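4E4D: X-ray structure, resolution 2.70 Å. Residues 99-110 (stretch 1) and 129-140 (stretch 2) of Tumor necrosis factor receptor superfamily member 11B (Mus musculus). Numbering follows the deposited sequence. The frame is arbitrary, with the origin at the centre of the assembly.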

# COMPACT_ATOMS: atom_id res chain seq x y z
N LYS B 99 -3.24 7.77 -26.40
CA LYS B 99 -3.65 7.80 -27.80
C LYS B 99 -4.37 6.51 -28.15
O LYS B 99 -4.14 5.47 -27.53
CB LYS B 99 -2.43 7.95 -28.71
CG LYS B 99 -1.61 9.20 -28.46
CD LYS B 99 -0.41 9.25 -29.40
CE LYS B 99 0.49 10.44 -29.13
NZ LYS B 99 1.67 10.46 -30.05
N HIS B 100 -5.25 6.57 -29.14
CA HIS B 100 -5.97 5.38 -29.59
C HIS B 100 -5.02 4.39 -30.24
O HIS B 100 -4.06 4.78 -30.90
CB HIS B 100 -7.08 5.76 -30.57
CG HIS B 100 -8.16 6.61 -29.96
ND1 HIS B 100 -8.34 7.93 -30.30
CD2 HIS B 100 -9.11 6.32 -29.04
CE1 HIS B 100 -9.36 8.42 -29.61
NE2 HIS B 100 -9.84 7.46 -28.84
N ARG B 101 -5.29 3.10 -30.05
CA ARG B 101 -4.45 2.04 -30.59
C ARG B 101 -4.23 2.24 -32.08
O ARG B 101 -5.08 2.78 -32.78
CB ARG B 101 -5.10 0.68 -30.34
CG ARG B 101 -4.26 -0.51 -30.79
CD ARG B 101 -4.99 -1.83 -30.59
NE ARG B 101 -5.32 -2.07 -29.19
CZ ARG B 101 -6.48 -1.74 -28.61
NH1 ARG B 101 -7.44 -1.15 -29.30
NH2 ARG B 101 -6.67 -2.01 -27.33
N SER B 102 -3.07 1.79 -32.56
CA SER B 102 -2.73 1.89 -33.98
C SER B 102 -2.59 0.50 -34.59
O SER B 102 -1.65 -0.23 -34.27
CB SER B 102 -1.44 2.68 -34.16
OG SER B 102 -1.56 3.99 -33.65
N CYS B 103 -3.52 0.14 -35.47
CA CYS B 103 -3.50 -1.16 -36.12
C CYS B 103 -2.20 -1.36 -36.90
O CYS B 103 -1.83 -0.52 -37.71
CB CYS B 103 -4.70 -1.30 -37.06
SG CYS B 103 -6.31 -1.24 -36.24
N PRO B 104 -1.52 -2.49 -36.66
CA PRO B 104 -0.25 -2.79 -37.35
C PRO B 104 -0.46 -3.11 -38.82
O PRO B 104 -1.60 -3.19 -39.28
CB PRO B 104 0.26 -4.03 -36.60
CG PRO B 104 -0.96 -4.69 -36.09
CD PRO B 104 -1.91 -3.58 -35.75
N PRO B 105 0.64 -3.30 -39.57
CA PRO B 105 0.56 -3.65 -40.99
C PRO B 105 -0.25 -4.93 -41.21
O PRO B 105 0.18 -6.00 -40.78
CB PRO B 105 2.02 -3.86 -41.39
CG PRO B 105 2.80 -3.06 -40.40
CD PRO B 105 2.04 -3.16 -39.12
N GLY B 106 -1.40 -4.81 -41.86
CA GLY B 106 -2.26 -5.94 -42.11
C GLY B 106 -3.53 -5.89 -41.27
O GLY B 106 -4.30 -6.85 -41.24
N SER B 107 -3.73 -4.78 -40.58
CA SER B 107 -4.92 -4.59 -39.76
C SER B 107 -5.49 -3.20 -39.94
O SER B 107 -4.75 -2.23 -40.10
CB SER B 107 -4.59 -4.83 -38.28
OG SER B 107 -5.71 -4.56 -37.46
N GLY B 108 -6.82 -3.10 -39.93
CA GLY B 108 -7.49 -1.82 -40.10
C GLY B 108 -8.58 -1.62 -39.07
O GLY B 108 -9.37 -2.52 -38.79
N VAL B 109 -8.62 -0.42 -38.48
CA VAL B 109 -9.61 -0.10 -37.47
C VAL B 109 -11.02 -0.31 -38.00
O VAL B 109 -11.31 -0.02 -39.16
CB VAL B 109 -9.47 1.36 -36.98
CG1 VAL B 109 -8.12 1.58 -36.32
CG2 VAL B 109 -9.68 2.34 -38.13
N VAL B 110 -11.90 -0.83 -37.15
CA VAL B 110 -13.29 -1.06 -37.52
C VAL B 110 -14.23 -0.15 -36.72
O VAL B 110 -15.27 0.26 -37.22
CB VAL B 110 -13.71 -2.53 -37.31
CG1 VAL B 110 -13.68 -2.89 -35.83
CG2 VAL B 110 -15.08 -2.79 -37.90
N PHE B 129 -5.83 -5.95 -48.21
CA PHE B 129 -4.45 -5.89 -47.74
C PHE B 129 -4.10 -4.45 -47.38
O PHE B 129 -3.54 -3.72 -48.19
CB PHE B 129 -3.50 -6.43 -48.80
CG PHE B 129 -2.10 -6.67 -48.30
CD1 PHE B 129 -1.15 -5.66 -48.31
CD2 PHE B 129 -1.74 -7.92 -47.82
CE1 PHE B 129 0.13 -5.89 -47.85
CE2 PHE B 129 -0.46 -8.16 -47.36
CZ PHE B 129 0.48 -7.14 -47.37
N SER B 130 -4.43 -4.05 -46.15
CA SER B 130 -4.19 -2.69 -45.70
C SER B 130 -2.70 -2.39 -45.60
O SER B 130 -2.20 -1.45 -46.22
CB SER B 130 -4.85 -2.46 -44.34
OG SER B 130 -4.33 -3.35 -43.36
N GLY B 131 -1.99 -3.20 -44.82
CA GLY B 131 -0.56 -3.01 -44.63
C GLY B 131 -0.20 -1.57 -44.31
O GLY B 131 0.54 -0.93 -45.05
N GLU B 132 -0.74 -1.07 -43.20
CA GLU B 132 -0.49 0.31 -42.79
C GLU B 132 -0.60 0.46 -41.28
O GLU B 132 -1.44 -0.16 -40.64
CB GLU B 132 -1.47 1.25 -43.48
CG GLU B 132 -1.30 2.71 -43.09
CD GLU B 132 -2.37 3.60 -43.71
OE1 GLU B 132 -3.26 3.07 -44.39
OE2 GLU B 132 -2.30 4.83 -43.50
N THR B 133 0.27 1.30 -40.71
CA THR B 133 0.23 1.60 -39.28
C THR B 133 -0.58 2.86 -39.03
O THR B 133 -0.02 3.93 -38.78
CB THR B 133 1.65 1.79 -38.71
OG1 THR B 133 2.34 2.79 -39.47
CG2 THR B 133 2.43 0.49 -38.76
N SER B 134 -1.90 2.73 -39.10
CA SER B 134 -2.79 3.88 -38.94
C SER B 134 -3.97 3.55 -38.03
O SER B 134 -4.53 2.45 -38.09
CB SER B 134 -3.31 4.33 -40.30
OG SER B 134 -4.24 5.39 -40.17
N SER B 135 -4.35 4.51 -37.19
CA SER B 135 -5.51 4.37 -36.33
C SER B 135 -6.68 5.18 -36.89
O SER B 135 -7.65 5.45 -36.19
CB SER B 135 -5.19 4.86 -34.91
OG SER B 135 -4.89 6.24 -34.91
N LYS B 136 -6.57 5.55 -38.16
CA LYS B 136 -7.58 6.38 -38.81
C LYS B 136 -7.74 5.95 -40.27
O LYS B 136 -7.78 6.79 -41.17
CB LYS B 136 -7.18 7.85 -38.73
CG LYS B 136 -8.27 8.83 -39.14
CD LYS B 136 -7.85 10.27 -38.88
CE LYS B 136 -6.57 10.64 -39.63
NZ LYS B 136 -6.72 10.51 -41.11
N ALA B 137 -7.82 4.65 -40.49
CA ALA B 137 -7.97 4.11 -41.84
C ALA B 137 -8.37 2.64 -41.81
O ALA B 137 -7.74 1.84 -41.12
CB ALA B 137 -6.68 4.28 -42.62
N PRO B 138 -9.44 2.28 -42.54
CA PRO B 138 -9.91 0.89 -42.61
C PRO B 138 -9.12 0.06 -43.62
O PRO B 138 -8.05 0.48 -44.07
CB PRO B 138 -11.36 1.05 -43.07
CG PRO B 138 -11.34 2.27 -43.91
CD PRO B 138 -10.31 3.19 -43.31
N CYS B 139 -9.65 -1.10 -43.98
CA CYS B 139 -9.00 -1.97 -44.96
C CYS B 139 -9.41 -1.56 -46.37
O CYS B 139 -10.56 -1.24 -46.63
CB CYS B 139 -9.39 -3.43 -44.71
SG CYS B 139 -9.24 -3.93 -42.98
N ILE B 140 -8.44 -1.59 -47.29
CA ILE B 140 -8.69 -1.19 -48.67
C ILE B 140 -8.72 -2.42 -49.58
O ILE B 140 -8.02 -3.41 -49.34
CB ILE B 140 -7.60 -0.22 -49.18
CG1 ILE B 140 -7.41 0.92 -48.18
CG2 ILE B 140 -7.97 0.32 -50.55
CD1 ILE B 140 -8.66 1.72 -47.90

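The most unusual feature of this contact is how closely its carbonyl oxygens crowd one another. Glu132 O lies 3.0 Å from Cys103 O and 3.3 Å from Pro104 O; all three are acceptors, so neither approach is a hydrogen bond. Cys103 O also receives a contact from carbon: Thr133 CA lies 3.3 Å from Cys103 O, with an angle of 161° at the hydrogen, a nearly linear CA-H...O contact.

Nearby, Pro104 to Ser107 form a type II beta turn, closed by Ser107 N donating to Pro104 O at 3.0 Å. Gly106 sits in this turn at phi/psi 109/8, where a CB would jam against the preceding carbonyl oxygen. Its amide faces the other stretch without finding an acceptor: Gly106 N is 3.4 Å from Gly131 N, two donors, and equally 3.4 Å from Gly131 CA. The one hydrogen bond between the stretches is weak, from Ser130 OG to Ser107 O at 3.5 Å. Ser107 N comes nearer to Ser130 OG, at 3.2 Å, but the angle is too poor for a bond.

The stretches bury 617 Å², both sides summed, and several of the contacts are simple packing. Pro105 CD meets Thr133 CG2 at 3.7 Å. Val109, in the m rotamer, points its CA-to-CB bond toward stretch 2 and brings CG1 to 3.8 Å from Ser135 CA. Beside it, Gly108 CA approaches Ala137 O at 3.8 Å and Cys139 SG at 4.0 Å. An ideal CB on Gly108 would fall 2.9 Å from both Cys139 SG and Pro138 C, so the backbone fits closely here because no side chain intervenes.

Ser135 has the largest area covered in either stretch, 73 Å²; its CB reaches within 3.0 Å of Arg101 O. Just before it, Ser134 OG accepts a bond from Lys136 N at 3.1 Å and 157°, a local tie within stretch 2.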